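Long-range contacts in putative capsular polysaccharide biosynthesis protein (Streptococcus pneumoniae serotype 4, PDB 6EWJ), which probably acts as a pyridoxal phosphate-dependent sugar aminotransferase of the DegT/DnrJ/EryC1 family in the biosynthesis of pneumococcal teichoic acid: residues P56-L61 with S214-A219; S175-A180 with D195-S200; T323-A328 with N379-P384; N334-E339 with T403-V408. All blocks are in the same frame, centred on the assembly; numbering follows the deposited sequence.

Contact 1. Residues P56-L61 with S214-A219; sequences PKTVCL and SATWKA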
loop_
_atom_site.group_PDB
_atom_site.type_symbol
_atom_site.label_atom_id
_atom_site.label_comp_id
_atom_site.label_asym_id
_atom_site.label_seq_id
_atom_site.Cartn_x
_atom_site.Cartn_y
_atom_site.Cartn_z
ATOM N N PRO A 56 -6.087 -0.214 23.239
ATOM C CA PRO A 56 -6.767 -1.527 23.206
ATOM C C PRO A 56 -6.501 -2.330 21.972
ATOM O O PRO A 56 -6.421 -3.556 22.041
ATOM C CB PRO A 56 -8.265 -1.173 23.352
ATOM C CG PRO A 56 -8.367 0.233 22.949
ATOM C CD PRO A 56 -7.047 0.890 23.331
ATOM N N LYS A 57 -6.350 -1.658 20.831
ATOM C CA LYS A 57 -6.172 -2.371 19.569
ATOM C C LYS A 57 -5.234 -1.583 18.684
ATOM O O LYS A 57 -5.242 -0.356 18.741
ATOM C CB LYS A 57 -7.488 -2.496 18.818
ATOM C CG LYS A 57 -8.619 -3.231 19.493
ATOM C CD LYS A 57 -8.364 -4.715 19.690
ATOM C CE LYS A 57 -8.420 -5.517 18.398
ATOM N NZ LYS A 57 -8.586 -6.982 18.716
ATOM N N THR A 58 -4.441 -2.304 17.882
ATOM C CA THR A 58 -3.569 -1.664 16.881
ATOM C C THR A 58 -3.811 -2.328 15.512
ATOM O O THR A 58 -4.074 -3.548 15.444
ATOM C CB THR A 58 -2.126 -1.786 17.303
ATOM O OG1 THR A 58 -1.982 -1.157 18.590
ATOM C CG2 THR A 58 -1.184 -1.143 16.318
ATOM N N VAL A 59 -3.758 -1.515 14.468
ATOM C CA VAL A 59 -3.933 -1.972 13.068
ATOM C C VAL A 59 -2.610 -1.741 12.372
ATOM O O VAL A 59 -2.170 -0.598 12.219
ATOM C CB VAL A 59 -5.030 -1.199 12.349
ATOM C CG1 VAL A 59 -5.175 -1.706 10.901
ATOM C CG2 VAL A 59 -6.326 -1.308 13.099
ATOM N N CYS A 60 -1.928 -2.829 12.064
ATOM C CA CYS A 60 -0.609 -2.759 11.463
ATOM C C CYS A 60 -0.830 -2.699 9.957
ATOM O O CYS A 60 -1.663 -3.446 9.411
ATOM C CB CYS A 60 0.231 -3.962 11.792
ATOM S SG CYS A 60 1.073 -3.807 13.363
ATOM N N LEU A 61 -0.135 -1.754 9.314
ATOM C CA LEU A 61 -0.338 -1.479 7.893
ATOM C C LEU A 61 1.018 -1.278 7.210
ATOM O O LEU A 61 2.101 -1.390 7.839
ATOM C CB LEU A 61 -1.204 -0.232 7.764
ATOM C CG LEU A 61 -2.596 -0.194 8.415
ATOM C CD1 LEU A 61 -3.147 1.210 8.482
ATOM C CD2 LEU A 61 -3.531 -1.085 7.673
ATOM N N SER A 214 1.486 1.786 11.687
ATOM C CA SER A 214 0.277 1.395 12.361
ATOM C C SER A 214 -0.632 2.556 12.675
ATOM O O SER A 214 -0.169 3.695 12.829
ATOM C CB SER A 214 0.625 0.599 13.663
ATOM O OG SER A 214 1.177 1.477 14.659
ATOM N N ALA A 215 -1.897 2.219 12.878
ATOM C CA ALA A 215 -2.917 3.088 13.473
ATOM C C ALA A 215 -3.399 2.499 14.787
ATOM O O ALA A 215 -3.681 1.297 14.904
ATOM C CB ALA A 215 -4.111 3.215 12.558
ATOM N N THR A 216 -3.547 3.360 15.764
ATOM C CA THR A 216 -4.201 3.000 16.986
ATOM C C THR A 216 -5.004 4.197 17.516
ATOM O O THR A 216 -4.998 5.285 16.918
ATOM C CB THR A 216 -3.180 2.459 18.021
ATOM O OG1 THR A 216 -3.864 1.833 19.124
ATOM C CG2 THR A 216 -2.254 3.586 18.532
ATOM N N TRP A 217 -5.682 3.974 18.645
ATOM C CA TRP A 217 -6.543 4.959 19.245
ATOM C C TRP A 217 -6.565 4.755 20.745
ATOM O O TRP A 217 -6.482 3.628 21.228
ATOM C CB TRP A 217 -7.972 4.908 18.681
ATOM C CG TRP A 217 -8.645 3.569 18.787
ATOM C CD1 TRP A 217 -9.456 3.117 19.822
ATOM C CD2 TRP A 217 -8.591 2.527 17.829
ATOM N NE1 TRP A 217 -9.889 1.827 19.551
ATOM C CE2 TRP A 217 -9.371 1.453 18.324
ATOM C CE3 TRP A 217 -7.925 2.374 16.602
ATOM C CZ2 TRP A 217 -9.511 0.269 17.623
ATOM C CZ3 TRP A 217 -8.066 1.162 15.901
ATOM C CH2 TRP A 217 -8.847 0.141 16.418
ATOM N N LYS A 218 -6.711 5.838 21.483
ATOM C CA LYS A 218 -6.782 5.691 22.923
ATOM C C LYS A 218 -8.169 5.171 23.343
ATOM O O LYS A 218 -9.177 5.419 22.682
ATOM C CB LYS A 218 -6.359 6.981 23.627
ATOM C CG LYS A 218 -7.402 8.065 23.744
ATOM C CD LYS A 218 -6.758 9.255 24.458
ATOM C CE LYS A 218 -7.752 10.369 24.700
ATOM N NZ LYS A 218 -7.002 11.543 25.213
ATOM N N ALA A 219 -8.192 4.427 24.446
ATOM C CA ALA A 219 -9.440 3.908 24.992
ATOM C C ALA A 219 -10.412 5.067 25.179
ATOM O O ALA A 219 -10.059 6.095 25.727
ATOM C CB ALA A 219 -9.192 3.191 26.324
#
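Val59 and Ala215 form the tight centre of this antiparallel pairing, a hydrogen-bonded pair in which Val59 N reaches Ala215 O at 2.8 Å, nearly along the C=O axis, and Ala215 N returns the bond to Val59 O at 2.9 Å. Beside it the non-hydrogen-bonded pair Cys60–Ser214 brings the CA atoms to 4.3 Å, and CG2 of Thr58, anti to its backbone N, lies 3.7 Å from Ser214 CB. Strand 58-61 is an outermost strand, within this chain, of the seven-stranded mixed sheet at the core of the aminotransferase fold, and strand 213-217 is its antiparallel neighbour; helix 64-74 packs on Leu61 and Ala215. Toward Pro56, which like Lys57 is partly exposed, the hydroxyl of Thr216, anti to its backbone N, donates to Lys57 O, with OG1 2.6 Å from that oxygen and 27° out of the carbonyl plane. The indole of Trp217 swings back alongside Lys57, its CZ2 3.6 Å from Lys57 CB, while Val59 CG2 meets the ring edge at CZ3 and Asp225 holds NE1. Pro56 and exposed Ala219 touch lightly at the outer end, CD to CB 4.3 Å, and the bent Lys57 chain leads away to a salt bridge with Glu226.

Contact 2. Residues S175-A180 with D195-S200; sequences SDSAHA and DFTSFS
Strands 175-177 and 196-200 run parallel, their axes 19° apart, with Ser175 level with Thr197 and Asp176 with Ser198. Ser175 N donates to Phe196 O at 2.8 Å, and Ser175 O receives Ser198 N at 2.9 Å, nearly along the C=O axis. The next bond, from Ser177 N to Ser198 O, is bent and weak, and a type I turn runs from Ser177 to Ala180. CG of Asp176 is anti to the backbone N, and OD1 accepts from Ala178 N at 3.0 Å, an Asx turn, while OD2 is bonded to Ser93.

On the face carrying Ser175, Ser177, Thr197 and Phe199, the methyl of Thr197 is wedged against Ser177, with CG2 a tight 3.4 Å from Ser177 CB. The same methyl lies 3.7 Å above the plane of the Phe199 ring, toward its rim, and Ala180 O meets the ring edge in plane. The hydroxyls of Ser175 and Ser177 lie close together and also reach Glu136 and Ser190, respectively. Within the turn, Ala178 CB packs on Ser200 CB at 3.6 Å, and the OG of Ser200, anti to its backbone N, bonds to His202 N.

His179 and Ser200 are both seen to bind pyridoxal phosphate in this protein; Ser200 ends strand 196-200, and His179 lies in the turn that follows the neighbouring parallel strand. Ser200 N is buried without a partner in the model. With His179 ND1 bonded to Ala138 N and Ser200 beside Lys205, the predicted Schiff-base lysine, the arrangement is consistent with cofactor-binding groups already held in place before pyridoxal phosphate arrives.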
loop_
_atom_site.group_PDB
_atom_site.type_symbol
_atom_site.label_atom_id
_atom_site.label_comp_id
_atom_site.label_asym_id
_atom_site.label_seq_id
_atom_site.Cartn_x
_atom_site.Cartn_y
_atom_site.Cartn_z
ATOM N N SER A 175 -2.544 12.149 16.325
ATOM C CA SER A 175 -1.095 12.279 16.412
ATOM C C SER A 175 -0.352 11.676 15.224
ATOM O O SER A 175 -0.480 10.450 14.966
ATOM C CB SER A 175 -0.565 11.587 17.683
ATOM O OG SER A 175 0.876 11.590 17.656
ATOM N N ASP A 176 0.458 12.490 14.536
ATOM C CA ASP A 176 1.498 11.941 13.695
ATOM C C ASP A 176 2.713 11.585 14.517
ATOM O O ASP A 176 3.576 12.426 14.781
ATOM C CB ASP A 176 1.865 12.876 12.542
ATOM C CG ASP A 176 2.945 12.298 11.650
ATOM O OD1 ASP A 176 3.496 11.209 11.940
ATOM O OD2 ASP A 176 3.284 12.946 10.623
ATOM N N SER A 177 2.743 10.319 14.962
ATOM C CA SER A 177 3.854 9.742 15.752
ATOM C C SER A 177 4.834 8.897 14.930
ATOM O O SER A 177 5.410 7.920 15.407
ATOM C CB SER A 177 3.299 8.927 16.907
ATOM O OG SER A 177 2.823 9.795 17.912
ATOM N N ALA A 178 5.064 9.290 13.699
ATOM C CA ALA A 178 6.037 8.595 12.901
ATOM C C ALA A 178 7.387 8.512 13.663
ATOM O O ALA A 178 8.087 7.539 13.537
ATOM C CB ALA A 178 6.182 9.255 11.521
ATOM N N HIS A 179 7.757 9.584 14.360
ATOM C CA HIS A 179 9.030 9.676 15.010
ATOM C C HIS A 179 8.981 9.270 16.469
ATOM O O HIS A 179 9.991 9.378 17.151
ATOM C CB HIS A 179 9.540 11.118 14.951
ATOM C CG HIS A 179 9.699 11.672 13.571
ATOM N ND1 HIS A 179 10.050 12.981 13.363
ATOM C CD2 HIS A 179 9.600 11.114 12.339
ATOM C CE1 HIS A 179 10.148 13.220 12.068
ATOM N NE2 HIS A 179 9.881 12.099 11.414
ATOM N N ALA A 180 7.833 8.790 16.952
ATOM C CA ALA A 180 7.553 8.790 18.400
ATOM C C ALA A 180 7.113 7.468 19.004
ATOM O O ALA A 180 6.632 7.447 20.144
ATOM C CB ALA A 180 6.577 9.901 18.758
ATOM N N ASP A 195 -6.483 11.166 20.340
ATOM C CA ASP A 195 -7.648 10.347 19.988
ATOM C C ASP A 195 -7.274 9.168 19.080
ATOM O O ASP A 195 -7.636 8.012 19.319
ATOM C CB ASP A 195 -8.726 11.220 19.362
ATOM C CG ASP A 195 -9.245 12.261 20.307
ATOM O OD1 ASP A 195 -9.541 11.938 21.489
ATOM O OD2 ASP A 195 -9.398 13.434 19.880
ATOM N N PHE A 196 -6.515 9.456 18.052
ATOM C CA PHE A 196 -5.925 8.431 17.181
ATOM C C PHE A 196 -4.453 8.765 17.002
ATOM O O PHE A 196 -4.063 9.959 17.087
ATOM C CB PHE A 196 -6.607 8.396 15.786
ATOM C CG PHE A 196 -8.039 7.986 15.797
ATOM C CD1 PHE A 196 -9.034 8.900 16.120
ATOM C CD2 PHE A 196 -8.410 6.712 15.427
ATOM C CE1 PHE A 196 -10.362 8.528 16.125
ATOM C CE2 PHE A 196 -9.739 6.325 15.404
ATOM C CZ PHE A 196 -10.723 7.231 15.762
ATOM N N THR A 197 -3.646 7.740 16.729
ATOM C CA THR A 197 -2.218 7.914 16.480
ATOM C C THR A 197 -1.762 7.056 15.289
ATOM O O THR A 197 -2.118 5.866 15.204
ATOM C CB THR A 197 -1.383 7.584 17.738
ATOM O OG1 THR A 197 -1.862 8.361 18.851
ATOM C CG2 THR A 197 0.095 7.868 17.529
ATOM N N SER A 198 -0.942 7.638 14.412
ATOM C CA SER A 198 -0.158 6.859 13.428
ATOM C C SER A 198 1.314 6.774 13.780
ATOM O O SER A 198 1.935 7.751 14.139
ATOM C CB SER A 198 -0.249 7.443 11.978
ATOM O OG SER A 198 -0.016 8.824 12.020
ATOM N N PHE A 199 1.865 5.604 13.573
ATOM C CA PHE A 199 3.270 5.315 13.730
ATOM C C PHE A 199 3.889 4.849 12.432
ATOM O O PHE A 199 3.193 4.293 11.546
ATOM C CB PHE A 199 3.442 4.182 14.754
ATOM C CG PHE A 199 3.074 4.560 16.170
ATOM C CD1 PHE A 199 3.938 5.303 16.945
ATOM C CD2 PHE A 199 1.867 4.117 16.747
ATOM C CE1 PHE A 199 3.609 5.674 18.261
ATOM C CE2 PHE A 199 1.533 4.463 18.057
ATOM C CZ PHE A 199 2.414 5.219 18.807
ATOM N N SER A 200 5.206 4.998 12.338
ATOM C CA SER A 200 5.939 4.647 11.117
ATOM C C SER A 200 7.009 3.655 11.541
ATOM O O SER A 200 7.706 3.902 12.503
ATOM C CB SER A 200 6.666 5.826 10.480
ATOM O OG SER A 200 7.449 5.413 9.371
#

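Contact 3. Residues T323-A328 with N379-P384; sequences TRVEGA and NEITLP
The side chains of Arg324 and Asn379 cross obliquely, with the guanidinium and amide planes 86° apart. Arg324 CG is anti to the carbonyl carbon, and a bend at chi3 (64°) turns NE toward the amide. NE donates to Asn379 OD1 at 3.0 Å on a lone pair in the amide's plane, while OD1 itself lies in the guanidinium plane, at its edge; a second bond from NH2 to OD1 is weak. The Asn379 side chain occupies the crowded position between its backbone N and carbonyl carbon (chi1 62°), which aims the other end of the amide at the opposite backbone. ND2 reaches Val325 O at 3.2 Å, approaching from well above that carbonyl plane. With Val325 N bonded to Asn379 O at 3.0 Å, Asn379 grips the strand end through both backbone and side chain, just where 323-328 enters a type II turn from Val325 to Ala328.

Further along, Thr323 and Ile381 make an antiparallel hydrogen-bonded pair, Ile381 N lying 2.8 Å from Thr323 O. Ile381 O is held twice, by Thr323 N from above its carbonyl plane and by Thr323 OG1 at 2.9 Å, in plane and on a lone pair. On the face of Thr323 and Ile381, Val325 CG2 touches Ile381 CD1 at 4.2 Å. Glu380 points to the other face, where OE2 accepts from Thr382 OG1 and OE1 binds His350 N.

These strands are the middle and one outer member of the small three-stranded antiparallel sheet. Phe401 of helix 391-409 covers Thr323, Val325, Ile381 and Leu383, and helix 330-342 packs against Ile381.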
loop_
_atom_site.group_PDB
_atom_site.type_symbol
_atom_site.label_atom_id
_atom_site.label_comp_id
_atom_site.label_asym_id
_atom_site.label_seq_id
_atom_site.Cartn_x
_atom_site.Cartn_y
_atom_site.Cartn_z
ATOM N N THR A 323 19.054 20.165 15.552
ATOM C CA THR A 323 19.795 21.287 16.110
ATOM C C THR A 323 19.486 22.508 15.321
ATOM O O THR A 323 19.110 22.425 14.139
ATOM C CB THR A 323 21.335 21.109 16.183
ATOM O OG1 THR A 323 21.958 21.383 14.903
ATOM C CG2 THR A 323 21.743 19.696 16.697
ATOM N N ARG A 324 19.601 23.649 15.984
ATOM C CA ARG A 324 19.633 24.927 15.325
ATOM C C ARG A 324 20.920 25.686 15.705
ATOM O O ARG A 324 21.316 25.664 16.868
ATOM C CB ARG A 324 18.382 25.734 15.665
ATOM C CG ARG A 324 17.090 25.086 15.206
ATOM C CD ARG A 324 15.879 25.848 15.672
ATOM N NE ARG A 324 15.845 27.178 15.090
ATOM C CZ ARG A 324 15.014 28.153 15.456
ATOM N NH1 ARG A 324 14.153 27.958 16.461
ATOM N NH2 ARG A 324 15.060 29.335 14.852
ATOM N N VAL A 325 21.593 26.287 14.718
ATOM C CA VAL A 325 22.872 26.967 14.914
ATOM C C VAL A 325 22.594 28.472 15.055
ATOM O O VAL A 325 22.131 29.128 14.108
ATOM C CB VAL A 325 23.888 26.709 13.777
ATOM C CG1 VAL A 325 25.277 27.189 14.182
ATOM C CG2 VAL A 325 23.952 25.217 13.449
ATOM N N GLU A 326 22.785 29.001 16.257
ATOM C CA GLU A 326 22.463 30.396 16.496
ATOM C C GLU A 326 23.202 31.293 15.526
ATOM O O GLU A 326 24.401 31.124 15.309
ATOM C CB GLU A 326 22.794 30.845 17.906
ATOM C CG GLU A 326 22.508 32.347 18.114
ATOM C CD GLU A 326 22.307 32.740 19.548
ATOM O OE1 GLU A 326 21.939 31.865 20.357
ATOM O OE2 GLU A 326 22.507 33.938 19.861
ATOM N N GLY A 327 22.485 32.274 14.990
ATOM C CA GLY A 327 23.108 33.328 14.188
ATOM C C GLY A 327 23.405 32.981 12.739
ATOM O O GLY A 327 23.950 33.816 12.014
ATOM N N ALA A 328 23.049 31.778 12.292
ATOM C CA ALA A 328 23.362 31.310 10.939
ATOM C C ALA A 328 22.226 31.645 9.962
ATOM O O ALA A 328 21.061 31.359 10.225
ATOM C CB ALA A 328 23.632 29.788 10.935
ATOM N N ASN A 379 18.043 27.702 10.105
ATOM C CA ASN A 379 19.311 27.394 10.786
ATOM C C ASN A 379 19.348 25.959 11.365
ATOM O O ASN A 379 20.179 25.650 12.199
ATOM C CB ASN A 379 19.616 28.429 11.863
ATOM C CG ASN A 379 18.576 28.484 12.963
ATOM O OD1 ASN A 379 17.405 28.128 12.765
ATOM N ND2 ASN A 379 18.977 28.968 14.110
ATOM N N GLU A 380 18.470 25.103 10.866
ATOM C CA GLU A 380 18.293 23.782 11.393
ATOM C C GLU A 380 19.218 22.811 10.686
ATOM O O GLU A 380 19.305 22.819 9.435
ATOM C CB GLU A 380 16.839 23.340 11.267
ATOM C CG GLU A 380 16.483 22.093 12.067
ATOM C CD GLU A 380 16.934 20.782 11.433
ATOM O OE1 GLU A 380 16.949 20.656 10.186
ATOM O OE2 GLU A 380 17.257 19.818 12.175
ATOM N N ILE A 381 19.904 21.989 11.481
ATOM C CA ILE A 381 20.667 20.855 10.994
ATOM C C ILE A 381 20.410 19.630 11.853
ATOM O O ILE A 381 20.528 19.664 13.091
ATOM C CB ILE A 381 22.176 21.167 10.940
ATOM C CG1 ILE A 381 22.456 22.282 9.888
ATOM C CG2 ILE A 381 22.981 19.951 10.533
ATOM C CD1 ILE A 381 23.852 22.870 9.960
ATOM N N THR A 382 20.096 18.523 11.196
ATOM C CA THR A 382 19.914 17.293 11.886
ATOM C C THR A 382 21.183 16.464 11.772
ATOM O O THR A 382 21.645 16.171 10.668
ATOM C CB THR A 382 18.724 16.501 11.334
ATOM O OG1 THR A 382 17.641 17.383 11.123
ATOM C CG2 THR A 382 18.282 15.431 12.283
ATOM N N LEU A 383 21.730 16.086 12.925
ATOM C CA LEU A 383 22.887 15.193 12.997
ATOM C C LEU A 383 22.439 13.768 13.116
ATOM O O LEU A 383 21.328 13.547 13.586
ATOM C CB LEU A 383 23.741 15.513 14.226
ATOM C CG LEU A 383 24.213 16.967 14.367
ATOM C CD1 LEU A 383 25.032 17.110 15.638
ATOM C CD2 LEU A 383 25.001 17.419 13.160
ATOM N N PRO A 384 23.302 12.809 12.711
ATOM C CA PRO A 384 22.961 11.418 12.746
ATOM C C PRO A 384 22.605 10.958 14.182
ATOM O O PRO A 384 23.257 11.386 15.152
ATOM C CB PRO A 384 24.252 10.739 12.282
ATOM C CG PRO A 384 24.851 11.705 11.358
ATOM C CD PRO A 384 24.627 13.007 12.093
#

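Contact 4. Residues N334-E339 with T403-V408; sequences NLIIQE and TVSEKV
The helical segments 334-339 and 403-408 pass each other with their axes 9.5 Å apart and their N-to-C directions 135° apart, closest at Ile336 and Ser405, whose CA atoms lie 6.1 Å apart. Val408 fits against Leu335 and Ile336: its CG2, anti to the carbonyl carbon, lies 3.7 Å from Ile336 CG1 and also meets Leu335 CG. One turn back, Val404 sends CG1, anti to its backbone N, to Ile336 CG2 at 3.8 Å and closer still to Glu339 CB, at 3.4 Å. Ile336 CD1 extends over Ser405, whose OG is bonded to Phe401 O in its own helix. Both helices follow strands of the small antiparallel sheet in the chain, 321-325 and 380-383, so the contact joins two strand-helix units. Along the outer border the apolar seam gives way to charge. Glu339 is bent at chi2 (-70°) and Lys407 at chi3 and chi4, so that the two side chains cross at about a right angle and NZ forms a salt bridge to OE1 at 2.6 Å, from 51° out of the carboxylate plane. On another side of helix 330-342, Asn334 and Ile337 pack on Trp253 of the second subunit.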
loop_
_atom_site.group_PDB
_atom_site.type_symbol
_atom_site.label_atom_id
_atom_site.label_comp_id
_atom_site.label_asym_id
_atom_site.label_seq_id
_atom_site.Cartn_x
_atom_site.Cartn_y
_atom_site.Cartn_z
ATOM N N ASN A 334 23.543 26.055 4.816
ATOM C CA ASN A 334 23.768 25.126 3.701
ATOM C C ASN A 334 25.264 24.845 3.577
ATOM O O ASN A 334 25.629 23.700 3.382
ATOM C CB ASN A 334 23.163 25.651 2.389
ATOM C CG ASN A 334 21.640 25.807 2.450
ATOM O OD1 ASN A 334 20.945 25.253 3.312
ATOM N ND2 ASN A 334 21.102 26.580 1.477
ATOM N N LEU A 335 26.101 25.885 3.729
ATOM C CA LEU A 335 27.571 25.718 3.675
ATOM C C LEU A 335 28.050 24.781 4.772
ATOM O O LEU A 335 28.784 23.831 4.486
ATOM C CB LEU A 335 28.325 27.061 3.734
ATOM C CG LEU A 335 29.872 27.018 3.647
ATOM C CD1 LEU A 335 30.395 26.148 2.487
ATOM C CD2 LEU A 335 30.450 28.410 3.539
ATOM N N ILE A 336 27.540 24.964 5.996
ATOM C CA ILE A 336 27.871 24.052 7.123
ATOM C C ILE A 336 27.539 22.567 6.799
ATOM O O ILE A 336 28.343 21.671 7.059
ATOM C CB ILE A 336 27.208 24.499 8.452
ATOM C CG1 ILE A 336 27.824 25.821 8.940
ATOM C CG2 ILE A 336 27.397 23.434 9.543
ATOM C CD1 ILE A 336 27.042 26.533 10.034
ATOM N N ILE A 337 26.394 22.306 6.187
ATOM C CA ILE A 337 26.058 20.935 5.793
ATOM C C ILE A 337 27.071 20.371 4.800
ATOM O O ILE A 337 27.543 19.245 4.960
ATOM C CB ILE A 337 24.647 20.824 5.223
ATOM C CG1 ILE A 337 23.656 20.926 6.377
ATOM C CG2 ILE A 337 24.445 19.510 4.465
ATOM C CD1 ILE A 337 22.233 21.062 5.912
ATOM N N GLN A 338 27.427 21.150 3.794
ATOM C CA GLN A 338 28.440 20.688 2.815
ATOM C C GLN A 338 29.842 20.480 3.457
ATOM O O GLN A 338 30.572 19.547 3.075
ATOM C CB GLN A 338 28.494 21.618 1.587
ATOM C CG GLN A 338 27.183 21.759 0.815
ATOM C CD GLN A 338 26.625 20.477 0.233
ATOM O OE1 GLN A 338 27.347 19.504 -0.043
ATOM N NE2 GLN A 338 25.301 20.478 0.006
ATOM N N GLU A 339 30.203 21.328 4.426
ATOM C CA GLU A 339 31.452 21.144 5.181
ATOM C C GLU A 339 31.411 19.904 6.081
ATOM O O GLU A 339 32.421 19.223 6.235
ATOM C CB GLU A 339 31.760 22.356 6.054
ATOM C CG GLU A 339 32.284 23.554 5.287
ATOM C CD GLU A 339 33.686 23.341 4.759
ATOM O OE1 GLU A 339 34.537 22.750 5.471
ATOM O OE2 GLU A 339 33.950 23.767 3.623
ATOM N N THR A 403 33.793 23.099 15.134
ATOM C CA THR A 403 34.866 23.676 14.312
ATOM C C THR A 403 34.348 24.220 12.984
ATOM O O THR A 403 34.723 25.324 12.562
ATOM C CB THR A 403 35.986 22.644 14.039
ATOM O OG1 THR A 403 36.537 22.212 15.277
ATOM C CG2 THR A 403 37.132 23.229 13.168
ATOM N N VAL A 404 33.503 23.433 12.327
ATOM C CA VAL A 404 32.951 23.808 11.028
ATOM C C VAL A 404 32.060 25.032 11.120
ATOM O O VAL A 404 32.169 25.924 10.289
ATOM C CB VAL A 404 32.196 22.624 10.366
ATOM C CG1 VAL A 404 31.222 23.107 9.311
ATOM C CG2 VAL A 404 33.200 21.655 9.743
ATOM N N SER A 405 31.154 25.047 12.088
ATOM C CA SER A 405 30.275 26.200 12.314
ATOM C C SER A 405 31.079 27.478 12.546
ATOM O O SER A 405 30.806 28.509 11.935
ATOM C CB SER A 405 29.354 25.960 13.521
ATOM O OG SER A 405 28.505 24.837 13.296
ATOM N N GLU A 406 32.064 27.400 13.443
ATOM C CA GLU A 406 32.971 28.544 13.710
ATOM C C GLU A 406 33.652 29.014 12.424
ATOM O O GLU A 406 33.634 30.194 12.097
ATOM C CB GLU A 406 34.045 28.169 14.730
ATOM C CG GLU A 406 33.566 27.967 16.160
ATOM C CD GLU A 406 34.647 27.378 17.065
ATOM O OE1 GLU A 406 35.820 27.822 16.928
ATOM O OE2 GLU A 406 34.340 26.490 17.907
ATOM N N LYS A 407 34.209 28.069 11.673
ATOM C CA LYS A 407 34.878 28.390 10.409
ATOM C C LYS A 407 33.967 29.132 9.437
ATOM O O LYS A 407 34.366 30.161 8.903
ATOM C CB LYS A 407 35.448 27.143 9.753
ATOM C CG LYS A 407 36.215 27.396 8.451
ATOM C CD LYS A 407 36.880 26.156 7.873
ATOM C CE LYS A 407 35.859 25.220 7.235
ATOM N NZ LYS A 407 36.065 23.742 7.317
ATOM N N VAL A 408 32.747 28.637 9.237
ATOM C CA VAL A 408 31.791 29.264 8.308
ATOM C C VAL A 408 31.422 30.690 8.750
ATOM O O VAL A 408 31.387 31.602 7.927
ATOM C CB VAL A 408 30.518 28.401 8.129
ATOM C CG1 VAL A 408 29.411 29.152 7.393
ATOM C CG2 VAL A 408 30.862 27.127 7.380
#

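Contacts 1 and 2, with centres 10 Å apart, share the mixed sheet: strand 213-217 lies between 58-61 and 196-200, and backbone bonds from Thr197 N to Thr216 O (2.8 Å) and Phe199 N to Ser214 O (2.9 Å) join them. Contacts 3 and 4, also 10 Å apart between centres, build a smaller sheet-and-helix unit, joined where Ile381 CD1 meets Ile336 CG2 at 3.6 Å. Contact 2 contributes His179 and Ser200 to the pyridoxal phosphate site, which holds no cofactor in this chain. Contact 3 comes within about 8 Å of contact 2 at the nearest atoms, and its Glu380 side chain is about 7 Å from that of cofactor-binding Tyr351; contact 4 lies away from the site.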